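Local coordinates for uncharacterized protein (Clostridium leptum, PDB 4PW1) that is of unknown function but folds as a nine-stranded antiparallel beta sheet surrounded by alpha-helices, at residues E45-A50 with P69-R74; F82-A87 with L97-L102; E134-F139 with E206-S211; D219-A224 with V235-P240. All coordinates share one frame; numbering follows the deposited sequence.

Contact 1 (E45-A50 with P69-R74)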
loop_
_atom_site.group_PDB
_atom_site.type_symbol
_atom_site.label_atom_id
_atom_site.label_comp_id
_atom_site.label_asym_id
_atom_site.label_seq_id
_atom_site.Cartn_x
_atom_site.Cartn_y
_atom_site.Cartn_z
ATOM N N GLU B 45 11.497 -28.060 -10.129
ATOM C CA GLU B 45 12.575 -27.336 -9.442
ATOM C C GLU B 45 12.034 -26.185 -8.602
ATOM O O GLU B 45 12.612 -25.832 -7.554
ATOM C CB GLU B 45 13.573 -26.765 -10.446
ATOM C CG GLU B 45 14.336 -27.856 -11.185
ATOM C CD GLU B 45 15.756 -27.444 -11.523
ATOM O OE1 GLU B 45 16.711 -27.755 -10.739
ATOM O OE2 GLU B 45 15.896 -26.786 -12.563
ATOM N N ILE B 46 10.944 -25.588 -9.063
ATOM C CA ILE B 46 10.349 -24.511 -8.295
ATOM C C ILE B 46 9.638 -25.088 -7.084
ATOM O O ILE B 46 9.780 -24.569 -5.964
ATOM C CB ILE B 46 9.460 -23.618 -9.172
ATOM C CG1 ILE B 46 10.418 -22.823 -10.077
ATOM C CG2 ILE B 46 8.655 -22.690 -8.294
ATOM C CD1 ILE B 46 9.778 -21.992 -11.139
ATOM N N VAL B 47 8.948 -26.202 -7.287
ATOM C CA VAL B 47 8.282 -26.866 -6.187
ATOM C C VAL B 47 9.263 -27.311 -5.095
ATOM O O VAL B 47 9.043 -27.056 -3.935
ATOM C CB VAL B 47 7.391 -27.999 -6.674
ATOM C CG1 VAL B 47 6.785 -28.756 -5.486
ATOM C CG2 VAL B 47 6.282 -27.438 -7.562
ATOM N N SER B 48 10.375 -27.935 -5.489
ATOM C CA SER B 48 11.370 -28.361 -4.550
ATOM C C SER B 48 11.919 -27.187 -3.766
ATOM O O SER B 48 12.033 -27.242 -2.538
ATOM C CB SER B 48 12.506 -29.065 -5.330
ATOM O OG SER B 48 13.502 -29.334 -4.416
ATOM N N PHE B 49 12.262 -26.106 -4.466
ATOM C CA PHE B 49 12.741 -24.939 -3.803
ATOM C C PHE B 49 11.705 -24.365 -2.796
ATOM O O PHE B 49 12.059 -23.940 -1.679
ATOM C CB PHE B 49 13.132 -23.872 -4.831
ATOM C CG PHE B 49 13.545 -22.568 -4.199
ATOM C CD1 PHE B 49 14.824 -22.383 -3.741
ATOM C CD2 PHE B 49 12.632 -21.535 -4.060
ATOM C CE1 PHE B 49 15.204 -21.195 -3.129
ATOM C CE2 PHE B 49 13.004 -20.342 -3.445
ATOM C CZ PHE B 49 14.291 -20.167 -2.967
ATOM N N ALA B 50 10.442 -24.324 -3.188
ATOM C CA ALA B 50 9.392 -23.803 -2.308
ATOM C C ALA B 50 9.189 -24.691 -1.036
ATOM O O ALA B 50 9.015 -24.174 0.069
ATOM C CB ALA B 50 8.089 -23.684 -3.074
ATOM N N PRO B 69 1.844 -31.925 -3.118
ATOM C CA PRO B 69 0.505 -31.775 -3.642
ATOM C C PRO B 69 -0.141 -30.414 -3.412
ATOM O O PRO B 69 -1.098 -30.094 -4.087
ATOM C CB PRO B 69 -0.304 -32.844 -2.891
ATOM C CG PRO B 69 0.711 -33.842 -2.402
ATOM C CD PRO B 69 1.940 -33.027 -2.129
ATOM N N LEU B 70 0.373 -29.618 -2.481
ATOM C CA LEU B 70 -0.256 -28.340 -2.145
ATOM C C LEU B 70 0.449 -27.145 -2.788
ATOM O O LEU B 70 -0.092 -26.050 -2.850
ATOM C CB LEU B 70 -0.260 -28.142 -0.632
ATOM C CG LEU B 70 -0.933 -29.252 0.184
ATOM C CD1 LEU B 70 -0.818 -28.943 1.657
ATOM C CD2 LEU B 70 -2.394 -29.372 -0.210
ATOM N N ILE B 71 1.682 -27.331 -3.235
ATOM C CA ILE B 71 2.418 -26.227 -3.845
ATOM C C ILE B 71 2.016 -26.044 -5.320
ATOM O O ILE B 71 2.605 -26.630 -6.202
ATOM C CB ILE B 71 3.923 -26.467 -3.727
ATOM C CG1 ILE B 71 4.287 -26.501 -2.233
ATOM C CG2 ILE B 71 4.714 -25.375 -4.419
ATOM C CD1 ILE B 71 5.712 -26.985 -1.964
ATOM N N LYS B 72 1.080 -25.139 -5.566
ATOM C CA LYS B 72 0.552 -24.881 -6.892
ATOM C C LYS B 72 0.817 -23.460 -7.370
ATOM O O LYS B 72 -0.009 -22.521 -7.198
ATOM C CB LYS B 72 -0.932 -25.211 -6.905
ATOM C CG LYS B 72 -1.202 -26.701 -6.691
ATOM C CD LYS B 72 -2.660 -27.019 -6.991
ATOM C CE LYS B 72 -3.527 -26.726 -5.786
ATOM N NZ LYS B 72 -3.354 -27.766 -4.732
ATOM N N PHE B 73 1.992 -23.288 -7.960
ATOM C CA PHE B 73 2.362 -22.011 -8.548
ATOM C C PHE B 73 1.515 -21.670 -9.750
ATOM O O PHE B 73 1.050 -22.563 -10.486
ATOM C CB PHE B 73 3.847 -21.960 -8.907
ATOM C CG PHE B 73 4.740 -21.671 -7.732
ATOM C CD1 PHE B 73 5.200 -22.681 -6.913
ATOM C CD2 PHE B 73 5.077 -20.342 -7.407
ATOM C CE1 PHE B 73 6.027 -22.397 -5.828
ATOM C CE2 PHE B 73 5.915 -20.059 -6.356
ATOM C CZ PHE B 73 6.389 -21.092 -5.555
ATOM N N ARG B 74 1.268 -20.363 -9.904
ATOM C CA ARG B 74 0.531 -19.816 -11.034
ATOM C C ARG B 74 1.434 -18.868 -11.778
ATOM O O ARG B 74 2.117 -18.029 -11.168
ATOM C CB ARG B 74 -0.747 -19.120 -10.575
ATOM C CG ARG B 74 -1.720 -20.081 -9.917
ATOM C CD ARG B 74 -3.143 -19.554 -9.844
ATOM N NE ARG B 74 -3.231 -18.447 -8.920
ATOM C CZ ARG B 74 -3.789 -18.490 -7.711
ATOM N NH1 ARG B 74 -4.356 -19.595 -7.233
ATOM N NH2 ARG B 74 -3.792 -17.393 -6.974
#
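Among the hydrogen bonds made within the two segments, the shortest grips I46 O: one bond, the helical one from A50 N, 2.9 Å from I46 O. No hydrogen bond crosses between 45-50 and 69-74, and the touching residues are all buried, so the contact is one of apolar packing. Its clearest feature is a CH-pi contact. CG2 of I46, anti to its backbone N, sits 3.8 Å from the centroid of the F73 ring and 17° off the ring normal, displaced somewhat toward the rim. One helical turn on, A50 CB meets the same ring at its edge, close to the plane, 3.7 Å from F73 CE1. F73 is thus touched over a face and at an edge by residues four apart on the helix. A50 CB also lies 4.0 Å from I71 CG2. V47 and I71 cross obliquely, with V47 CG1 4.1 Å from I71 CB and I71 CD1 3.9 Å from V47 O. In the fold, helix 44-58 packs here on the loop leading from helix 64-67 into strand 74-76. Beyond it, I71 rests on M86 and F73 on L83 of strand 80-89, while F49 and A50 reach M100 of strand 95-103.

Contact 2 (F82-A87 with L97-L102)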
loop_
_atom_site.group_PDB
_atom_site.type_symbol
_atom_site.label_atom_id
_atom_site.label_comp_id
_atom_site.label_asym_id
_atom_site.label_seq_id
_atom_site.Cartn_x
_atom_site.Cartn_y
_atom_site.Cartn_z
ATOM N N PHE B 82 3.634 -17.088 -8.935
ATOM C CA PHE B 82 3.031 -16.783 -7.672
ATOM C C PHE B 82 2.477 -18.023 -7.008
ATOM O O PHE B 82 1.741 -18.791 -7.620
ATOM C CB PHE B 82 1.844 -15.848 -7.853
ATOM C CG PHE B 82 2.168 -14.496 -8.402
ATOM C CD1 PHE B 82 2.480 -13.446 -7.562
ATOM C CD2 PHE B 82 2.090 -14.246 -9.773
ATOM C CE1 PHE B 82 2.719 -12.197 -8.073
ATOM C CE2 PHE B 82 2.299 -12.981 -10.273
ATOM C CZ PHE B 82 2.631 -11.963 -9.426
ATOM N N LEU B 83 2.753 -18.146 -5.709
ATOM C CA LEU B 83 2.036 -19.073 -4.819
ATOM C C LEU B 83 1.267 -18.251 -3.827
ATOM O O LEU B 83 1.859 -17.613 -2.936
ATOM C CB LEU B 83 3.053 -19.921 -4.099
ATOM C CG LEU B 83 2.463 -20.947 -3.157
ATOM C CD1 LEU B 83 1.798 -22.047 -3.952
ATOM C CD2 LEU B 83 3.573 -21.519 -2.286
ATOM N N LYS B 84 -0.042 -18.217 -3.990
ATOM C CA LYS B 84 -0.906 -17.335 -3.222
ATOM C C LYS B 84 -1.696 -18.096 -2.176
ATOM O O LYS B 84 -2.468 -18.980 -2.493
ATOM C CB LYS B 84 -1.896 -16.617 -4.118
ATOM C CG LYS B 84 -2.615 -15.437 -3.428
ATOM C CD LYS B 84 -3.736 -14.954 -4.341
ATOM C CE LYS B 84 -4.225 -13.570 -3.997
ATOM N NZ LYS B 84 -4.775 -13.541 -2.642
ATOM N N ASP B 85 -1.529 -17.681 -0.920
ATOM C CA ASP B 85 -2.305 -18.189 0.205
ATOM C C ASP B 85 -2.404 -19.709 0.238
ATOM O O ASP B 85 -3.476 -20.263 0.399
ATOM C CB ASP B 85 -3.687 -17.524 0.241
ATOM C CG ASP B 85 -3.621 -16.055 0.592
ATOM O OD1 ASP B 85 -2.665 -15.602 1.277
ATOM O OD2 ASP B 85 -4.573 -15.328 0.185
HETATM N N MSE B 86 -1.262 -20.400 0.178
HETATM C CA MSE B 86 -1.257 -21.819 0.441
HETATM C C MSE B 86 -1.493 -22.049 1.935
HETATM O O MSE B 86 -0.750 -21.524 2.787
HETATM C CB MSE B 86 0.055 -22.476 -0.008
HETATM C CG MSE B 86 0.044 -23.941 0.273
HETATM SE SE MSE B 86 1.728 -24.743 -0.330
HETATM C CE MSE B 86 3.039 -23.966 0.828
ATOM N N ALA B 87 -2.507 -22.860 2.255
ATOM C CA ALA B 87 -2.948 -23.105 3.620
ATOM C C ALA B 87 -2.254 -24.321 4.160
ATOM O O ALA B 87 -2.302 -25.368 3.545
ATOM C CB ALA B 87 -4.490 -23.309 3.698
ATOM N N LEU B 97 -0.733 -19.311 6.399
ATOM C CA LEU B 97 -0.783 -19.027 4.969
ATOM C C LEU B 97 0.648 -18.758 4.544
ATOM O O LEU B 97 1.365 -17.971 5.183
ATOM C CB LEU B 97 -1.669 -17.805 4.668
ATOM C CG LEU B 97 -3.169 -17.987 4.869
ATOM C CD1 LEU B 97 -3.943 -16.704 4.581
ATOM C CD2 LEU B 97 -3.708 -19.148 4.015
ATOM N N VAL B 98 1.056 -19.438 3.493
ATOM C CA VAL B 98 2.312 -19.200 2.841
ATOM C C VAL B 98 2.070 -18.507 1.501
ATOM O O VAL B 98 1.254 -18.970 0.692
ATOM C CB VAL B 98 3.043 -20.490 2.543
ATOM C CG1 VAL B 98 4.357 -20.228 1.805
ATOM C CG2 VAL B 98 3.288 -21.250 3.816
ATOM N N ASN B 99 2.816 -17.438 1.269
ATOM C CA ASN B 99 2.830 -16.732 0.001
ATOM C C ASN B 99 4.259 -16.664 -0.509
ATOM O O ASN B 99 5.193 -16.409 0.266
ATOM C CB ASN B 99 2.261 -15.327 0.163
ATOM C CG ASN B 99 0.758 -15.348 0.237
ATOM O OD1 ASN B 99 0.084 -15.377 -0.787
ATOM N ND2 ASN B 99 0.234 -15.497 1.436
HETATM N N MSE B 100 4.436 -16.882 -1.812
HETATM C CA MSE B 100 5.736 -16.768 -2.418
HETATM C C MSE B 100 5.643 -16.289 -3.806
HETATM O O MSE B 100 4.628 -16.432 -4.454
HETATM C CB MSE B 100 6.477 -18.137 -2.527
HETATM C CG MSE B 100 6.621 -18.770 -1.189
HETATM SE SE MSE B 100 7.707 -20.501 -1.326
HETATM C CE MSE B 100 9.067 -19.867 -2.256
ATOM N N ALA B 101 6.733 -15.712 -4.287
ATOM C CA ALA B 101 6.809 -15.332 -5.691
ATOM C C ALA B 101 8.237 -15.370 -6.167
ATOM O O ALA B 101 9.162 -15.027 -5.421
ATOM C CB ALA B 101 6.249 -13.960 -5.922
ATOM N N LEU B 102 8.374 -15.705 -7.440
ATOM C CA LEU B 102 9.637 -15.633 -8.145
ATOM C C LEU B 102 9.500 -14.771 -9.376
ATOM O O LEU B 102 8.476 -14.815 -10.069
ATOM C CB LEU B 102 10.092 -17.042 -8.571
ATOM C CG LEU B 102 10.518 -17.924 -7.390
ATOM C CD1 LEU B 102 9.337 -18.693 -6.849
ATOM C CD2 LEU B 102 11.593 -18.880 -7.864
#
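L97, the first residue of its segment, forms a non-hydrogen-bonded pair with A87: its CD2 packs 4.2 Å from A87 CB, while CD1 reaches the D85 carboxylate. V98 follows in a hydrogen-bonded pair with M86, V98 N bonding M86 O at 2.8 Å and M86 N returning a more bent bond to V98 O, 2.9 Å. The selenomethionine M86 extends as far as its selenium and then bends at chi3 (66°), which lays CE 3.9 Å from V98 CB. D85 N does not bond V98 O; the N99 side chain receives it instead. N99 OD1 accepts D85 N at 2.8 Å, the donor well above the amide carbonyl plane. N99 ND2 donates to D85 OD1 at 2.9 Å, the acceptor lying in the amide plane, yet carboxylate and amide are turned 84° apart. K84 NZ makes a salt bridge with D85 OD2 whose hydrogen bond is weak. M100 restores the ladder with L83 through L83 N to M100 O, 2.8 Å, and M100 N to L83 O, 2.9 Å. A101 then faces F82, its CB near ring atom CD1. The one-residue register shift between L83 and M86 marks a beta bulge within an antiparallel hairpin, its strands at 155°, inside the nine-stranded sheet.

Contact 3 (E134-F139 with E206-S211); sequences EDWEKF and ELVLKS
Two helices cross here almost at right angles, 97° between the short segments 134-139 and 206-210, and meet through two aromatic side chains at the last turn of helix 198-210. The axes stay 10.5 Å apart at closest approach, a spacing bridged by W136 and F139. Both have CG anti to the backbone N (chi1 -175° and 170°), which carries the rings across to V208. The indole makes the one hydrogen bond across the contact: W136 NE1 donates to V208 O at 3.0 Å. That oxygen lies near the indole plane, whereas the donor stands above the plane of the V208 carbonyl. Farther along the ring edge, W136 CZ2 comes within 3.2 Å of S211 O, just past the helix end; S211 OG itself bonds to S227 N. In this fold of helices around an antiparallel sheet, V208 also reaches inward to M234 and L236 of strand 233-239. Its CG1 touches both aromatics, 3.6 Å from W136 CD1 and from F139 CE2. The phenyl ring crosses V208 obliquely and turns its edge to L209, with F139 CE2 3.8 Å from L209 CA. F174 and F178 of helix 173-190 meet the W136 and F139 rings, respectively, and both touch V208.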
loop_
_atom_site.group_PDB
_atom_site.type_symbol
_atom_site.label_atom_id
_atom_site.label_comp_id
_atom_site.label_asym_id
_atom_site.label_seq_id
_atom_site.Cartn_x
_atom_site.Cartn_y
_atom_site.Cartn_z
ATOM N N GLU B 134 17.493 -2.237 18.204
ATOM C CA GLU B 134 18.645 -2.747 18.930
ATOM C C GLU B 134 19.331 -3.850 18.114
ATOM O O GLU B 134 20.536 -3.865 17.986
ATOM C CB GLU B 134 18.229 -3.266 20.335
ATOM C CG GLU B 134 17.934 -2.173 21.366
ATOM C CD GLU B 134 17.121 -2.649 22.584
ATOM O OE1 GLU B 134 16.784 -3.852 22.698
ATOM O OE2 GLU B 134 16.810 -1.801 23.444
ATOM N N ASP B 135 18.543 -4.770 17.562
ATOM C CA ASP B 135 19.102 -5.876 16.768
ATOM C C ASP B 135 19.840 -5.293 15.544
ATOM O O ASP B 135 20.916 -5.790 15.153
ATOM C CB ASP B 135 18.003 -6.829 16.275
ATOM C CG ASP B 135 17.487 -7.786 17.354
ATOM O OD1 ASP B 135 17.929 -7.736 18.491
ATOM O OD2 ASP B 135 16.610 -8.602 17.038
ATOM N N TRP B 136 19.241 -4.263 14.944
ATOM C CA TRP B 136 19.777 -3.637 13.753
ATOM C C TRP B 136 21.121 -2.985 14.039
ATOM O O TRP B 136 22.053 -3.082 13.229
ATOM C CB TRP B 136 18.799 -2.608 13.164
ATOM C CG TRP B 136 19.248 -2.011 11.845
ATOM C CD1 TRP B 136 19.536 -2.702 10.705
ATOM C CD2 TRP B 136 19.414 -0.622 11.507
ATOM N NE1 TRP B 136 19.893 -1.858 9.705
ATOM C CE2 TRP B 136 19.839 -0.572 10.165
ATOM C CE3 TRP B 136 19.266 0.575 12.212
ATOM C CZ2 TRP B 136 20.104 0.619 9.507
ATOM C CZ3 TRP B 136 19.528 1.769 11.559
ATOM C CH2 TRP B 136 19.946 1.786 10.216
ATOM N N GLU B 137 21.198 -2.274 15.158
ATOM C CA GLU B 137 22.433 -1.601 15.539
ATOM C C GLU B 137 23.515 -2.623 15.823
ATOM O O GLU B 137 24.664 -2.408 15.461
ATOM C CB GLU B 137 22.209 -0.650 16.719
ATOM C CG GLU B 137 21.464 0.591 16.259
ATOM C CD GLU B 137 20.958 1.456 17.386
ATOM O OE1 GLU B 137 21.589 1.483 18.465
ATOM O OE2 GLU B 137 19.911 2.103 17.192
ATOM N N LYS B 138 23.147 -3.735 16.448
ATOM C CA LYS B 138 24.115 -4.799 16.682
ATOM C C LYS B 138 24.608 -5.341 15.320
ATOM O O LYS B 138 25.798 -5.514 15.110
ATOM C CB LYS B 138 23.512 -5.908 17.545
ATOM C CG LYS B 138 24.458 -7.073 17.822
ATOM C CD LYS B 138 25.811 -6.607 18.383
ATOM C CE LYS B 138 26.656 -7.760 18.907
ATOM N NZ LYS B 138 26.890 -8.787 17.853
ATOM N N PHE B 139 23.680 -5.586 14.400
ATOM C CA PHE B 139 24.052 -6.010 13.064
ATOM C C PHE B 139 25.000 -5.014 12.394
ATOM O O PHE B 139 26.026 -5.430 11.834
ATOM C CB PHE B 139 22.818 -6.271 12.195
ATOM C CG PHE B 139 23.124 -6.473 10.733
ATOM C CD1 PHE B 139 23.547 -7.704 10.264
ATOM C CD2 PHE B 139 22.985 -5.443 9.841
ATOM C CE1 PHE B 139 23.838 -7.901 8.923
ATOM C CE2 PHE B 139 23.258 -5.631 8.501
ATOM C CZ PHE B 139 23.691 -6.864 8.036
ATOM N N GLU B 206 23.341 -6.257 1.988
ATOM C CA GLU B 206 23.831 -4.920 1.731
ATOM C C GLU B 206 22.744 -3.838 1.971
ATOM O O GLU B 206 23.041 -2.752 2.471
ATOM C CB GLU B 206 24.367 -4.782 0.309
ATOM C CG GLU B 206 25.033 -3.443 0.032
ATOM C CD GLU B 206 25.354 -3.256 -1.431
ATOM O OE1 GLU B 206 24.358 -3.152 -2.163
ATOM O OE2 GLU B 206 26.563 -3.244 -1.861
ATOM N N LEU B 207 21.509 -4.121 1.601
ATOM C CA LEU B 207 20.460 -3.162 1.876
ATOM C C LEU B 207 20.285 -2.900 3.354
ATOM O O LEU B 207 20.210 -1.722 3.783
ATOM C CB LEU B 207 19.141 -3.643 1.349
ATOM C CG LEU B 207 19.012 -3.437 -0.141
ATOM C CD1 LEU B 207 17.834 -4.271 -0.617
ATOM C CD2 LEU B 207 18.872 -1.963 -0.467
ATOM N N VAL B 208 20.282 -3.959 4.154
ATOM C CA VAL B 208 20.122 -3.759 5.584
ATOM C C VAL B 208 21.339 -3.014 6.157
ATOM O O VAL B 208 21.232 -2.203 7.096
ATOM C CB VAL B 208 19.872 -5.088 6.312
ATOM C CG1 VAL B 208 19.788 -4.883 7.817
ATOM C CG2 VAL B 208 18.595 -5.687 5.830
ATOM N N LEU B 209 22.512 -3.274 5.591
ATOM C CA LEU B 209 23.723 -2.685 6.127
ATOM C C LEU B 209 23.833 -1.220 5.782
ATOM O O LEU B 209 24.311 -0.430 6.591
ATOM C CB LEU B 209 24.938 -3.411 5.542
ATOM C CG LEU B 209 26.308 -2.951 5.961
ATOM C CD1 LEU B 209 26.528 -3.180 7.438
ATOM C CD2 LEU B 209 27.371 -3.693 5.149
ATOM N N LYS B 210 23.418 -0.851 4.574
ATOM C CA LYS B 210 23.754 0.482 4.063
ATOM C C LYS B 210 22.579 1.422 3.977
ATOM O O LYS B 210 22.763 2.602 3.743
ATOM C CB LYS B 210 24.406 0.369 2.692
ATOM C CG LYS B 210 25.721 -0.412 2.790
ATOM C CD LYS B 210 26.608 -0.309 1.573
ATOM C CE LYS B 210 27.969 -0.912 1.921
ATOM N NZ LYS B 210 28.877 -1.073 0.766
ATOM N N SER B 211 21.367 0.930 4.141
ATOM C CA SER B 211 20.237 1.831 4.028
ATOM C C SER B 211 19.811 2.299 5.413
ATOM O O SER B 211 20.000 1.616 6.425
ATOM C CB SER B 211 19.062 1.134 3.332
ATOM O OG SER B 211 17.877 1.953 3.404
#

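Contact 4 (D219-A224 with V235-P240)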
loop_
_atom_site.group_PDB
_atom_site.type_symbol
_atom_site.label_atom_id
_atom_site.label_comp_id
_atom_site.label_asym_id
_atom_site.label_seq_id
_atom_site.Cartn_x
_atom_site.Cartn_y
_atom_site.Cartn_z
ATOM N N ASP B 219 -1.271 -4.885 9.411
ATOM C CA ASP B 219 -1.771 -6.245 9.505
ATOM C C ASP B 219 -1.062 -7.096 10.613
ATOM O O ASP B 219 -0.714 -8.252 10.400
ATOM C CB ASP B 219 -1.620 -6.898 8.138
ATOM C CG ASP B 219 -2.377 -8.188 8.024
ATOM O OD1 ASP B 219 -3.423 -8.318 8.681
ATOM O OD2 ASP B 219 -1.897 -9.070 7.296
ATOM N N ASN B 220 -0.869 -6.479 11.770
ATOM C CA ASN B 220 -0.267 -7.098 12.947
ATOM C C ASN B 220 1.243 -7.395 12.792
ATOM O O ASN B 220 1.816 -8.066 13.622
ATOM C CB ASN B 220 -1.020 -8.390 13.373
ATOM C CG ASN B 220 -0.817 -8.733 14.858
ATOM O OD1 ASN B 220 -0.866 -7.856 15.710
ATOM N ND2 ASN B 220 -0.554 -10.000 15.161
ATOM N N HIS B 221 1.870 -6.824 11.769
ATOM C CA HIS B 221 3.303 -6.921 11.578
ATOM C C HIS B 221 3.949 -5.594 11.512
ATOM O O HIS B 221 3.300 -4.562 11.257
ATOM C CB HIS B 221 3.590 -7.687 10.288
ATOM C CG HIS B 221 3.171 -9.100 10.366
ATOM N ND1 HIS B 221 1.920 -9.522 9.985
ATOM C CD2 HIS B 221 3.804 -10.187 10.857
ATOM C CE1 HIS B 221 1.814 -10.816 10.206
ATOM N NE2 HIS B 221 2.943 -11.241 10.736
ATOM N N ILE B 222 5.254 -5.592 11.752
ATOM C CA ILE B 222 6.076 -4.438 11.427
ATOM C C ILE B 222 6.779 -4.697 10.106
ATOM O O ILE B 222 7.428 -5.765 9.908
ATOM C CB ILE B 222 7.083 -4.127 12.521
ATOM C CG1 ILE B 222 6.335 -3.788 13.805
ATOM C CG2 ILE B 222 8.040 -2.976 12.119
ATOM C CD1 ILE B 222 7.255 -3.612 15.006
ATOM N N TYR B 223 6.668 -3.720 9.209
ATOM C CA TYR B 223 7.377 -3.752 7.908
ATOM C C TYR B 223 8.630 -2.901 8.028
ATOM O O TYR B 223 8.563 -1.695 8.189
ATOM C CB TYR B 223 6.480 -3.228 6.785
ATOM C CG TYR B 223 5.428 -4.208 6.310
ATOM C CD1 TYR B 223 4.940 -5.194 7.113
ATOM C CD2 TYR B 223 4.861 -4.084 5.052
ATOM C CE1 TYR B 223 3.967 -6.079 6.676
ATOM C CE2 TYR B 223 3.889 -4.957 4.614
ATOM C CZ TYR B 223 3.473 -5.969 5.429
ATOM O OH TYR B 223 2.493 -6.800 5.019
ATOM N N ALA B 224 9.779 -3.555 7.998
ATOM C CA ALA B 224 11.064 -2.890 8.086
ATOM C C ALA B 224 11.552 -2.641 6.679
ATOM O O ALA B 224 11.716 -3.578 5.903
ATOM C CB ALA B 224 12.038 -3.781 8.810
ATOM N N VAL B 235 11.459 -5.017 1.878
ATOM C CA VAL B 235 10.745 -5.000 3.125
ATOM C C VAL B 235 10.948 -6.321 3.814
ATOM O O VAL B 235 10.842 -7.380 3.195
ATOM C CB VAL B 235 9.241 -4.778 2.886
ATOM C CG1 VAL B 235 8.501 -4.818 4.192
ATOM C CG2 VAL B 235 9.013 -3.481 2.182
ATOM N N LEU B 236 11.361 -6.249 5.073
ATOM C CA LEU B 236 11.395 -7.407 5.945
ATOM C C LEU B 236 10.152 -7.365 6.818
ATOM O O LEU B 236 9.865 -6.356 7.408
ATOM C CB LEU B 236 12.652 -7.380 6.803
ATOM C CG LEU B 236 13.941 -7.613 6.039
ATOM C CD1 LEU B 236 15.151 -7.386 6.944
ATOM C CD2 LEU B 236 13.966 -9.038 5.501
ATOM N N ILE B 237 9.423 -8.476 6.886
ATOM C CA ILE B 237 8.163 -8.554 7.595
ATOM C C ILE B 237 8.376 -9.186 8.950
ATOM O O ILE B 237 8.679 -10.394 9.045
ATOM C CB ILE B 237 7.140 -9.415 6.808
ATOM C CG1 ILE B 237 6.968 -8.848 5.405
ATOM C CG2 ILE B 237 5.816 -9.512 7.548
ATOM C CD1 ILE B 237 6.168 -9.763 4.511
ATOM N N TYR B 238 8.269 -8.359 9.983
ATOM C CA TYR B 238 8.555 -8.766 11.350
ATOM C C TYR B 238 7.279 -9.029 12.123
ATOM O O TYR B 238 6.368 -8.184 12.121
ATOM C CB TYR B 238 9.371 -7.692 12.042
ATOM C CG TYR B 238 9.879 -8.047 13.423
ATOM C CD1 TYR B 238 11.003 -8.866 13.584
ATOM C CD2 TYR B 238 9.301 -7.502 14.568
ATOM C CE1 TYR B 238 11.511 -9.141 14.830
ATOM C CE2 TYR B 238 9.811 -7.786 15.829
ATOM C CZ TYR B 238 10.912 -8.613 15.948
ATOM O OH TYR B 238 11.445 -8.888 17.181
ATOM N N SER B 239 7.232 -10.187 12.780
ATOM C CA SER B 239 6.176 -10.505 13.719
ATOM C C SER B 239 6.581 -10.095 15.156
ATOM O O SER B 239 7.564 -10.616 15.702
ATOM C CB SER B 239 5.876 -11.982 13.708
ATOM O OG SER B 239 5.107 -12.308 14.838
ATOM N N PRO B 240 5.844 -9.151 15.766
ATOM C CA PRO B 240 6.113 -8.789 17.152
ATOM C C PRO B 240 5.729 -9.928 18.112
ATOM O O PRO B 240 6.295 -10.032 19.161
ATOM C CB PRO B 240 5.235 -7.540 17.377
ATOM C CG PRO B 240 4.104 -7.731 16.421
ATOM C CD PRO B 240 4.762 -8.337 15.203
HETATM O O HOH W 1 2.673 -10.696 14.191
#
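Four backbone hydrogen bonds form the first shell, joining I222 with Y238 and A224 with L236. They are short and fairly straight; the bond from Y238 N to I222 O, 2.7 Å, runs nearly along the carbonyl axis, while the other three donors lie in their carbonyl planes. Between these pairs comes the non-hydrogen-bonded pair Y223 and I237, whose side chains lie side by side, with Y223 CE1 4.0 Å from I237 CG2. V235 CG1 crosses obliquely to reach Y223 CB at 3.7 Å. On the opposite sheet face, I222 and Y238 meet at their CB atoms, and so do A224 and L236. H221 CG lies 3.9 Å from I237 CG2, and the edge of the H221 ring lies beside Y238 O.

The strands belong to the antiparallel hairpin 221-227 and 233-239. Just before it, D219 and N220 have left-handed backbone angles compatible with a type I' turn linking strand 214-218 to 221-227. The imidazole is tethered to that turn: H221 ND1 donates to D219 O at 3.0 Å, a bent bond (132° at the hydrogen) with the acceptor 32° out of the imidazole plane.

Farther out, a water lying over one face of the H221 ring donates to N220 O at 2.8 Å and accepts from S239 OG at 3.0 Å. S239 OG also bonds to E242 N, and the N220 amide is fixed by A120 N, E117 OE2 and R118 O. Helix 122-141 covers I222 and Y238 through M125, A128 and L132, whereas strand 24-28 covers Y223, V235 and I237; V235 additionally touches E24 of the second subunit.

In the fold
Contacts 2 and 4 are strand pairings within the same sheet, their centres about 17 Å apart, and each is a hairpin ladder of backbone hydrogen bonds. Contact 4 is the more deeply buried and regular; contact 2, partly buried, is interrupted by a bulge bridged by an asparagine side chain bonded to the backbone and carboxylate of D85. Contacts 1 and 3 bring in the surrounding helices and lie on opposite sides of the chain's centre, about 32 Å between centres. Contact 1 is buried and wholly apolar across its segments, whereas the partly buried contact 3 adds an indole hydrogen bond. Each adjoins a ladder: R74 N probably bonds F82 O at 2.8 Å, linking contacts 1 and 2, and V208 packs on L236 between contacts 3 and 4.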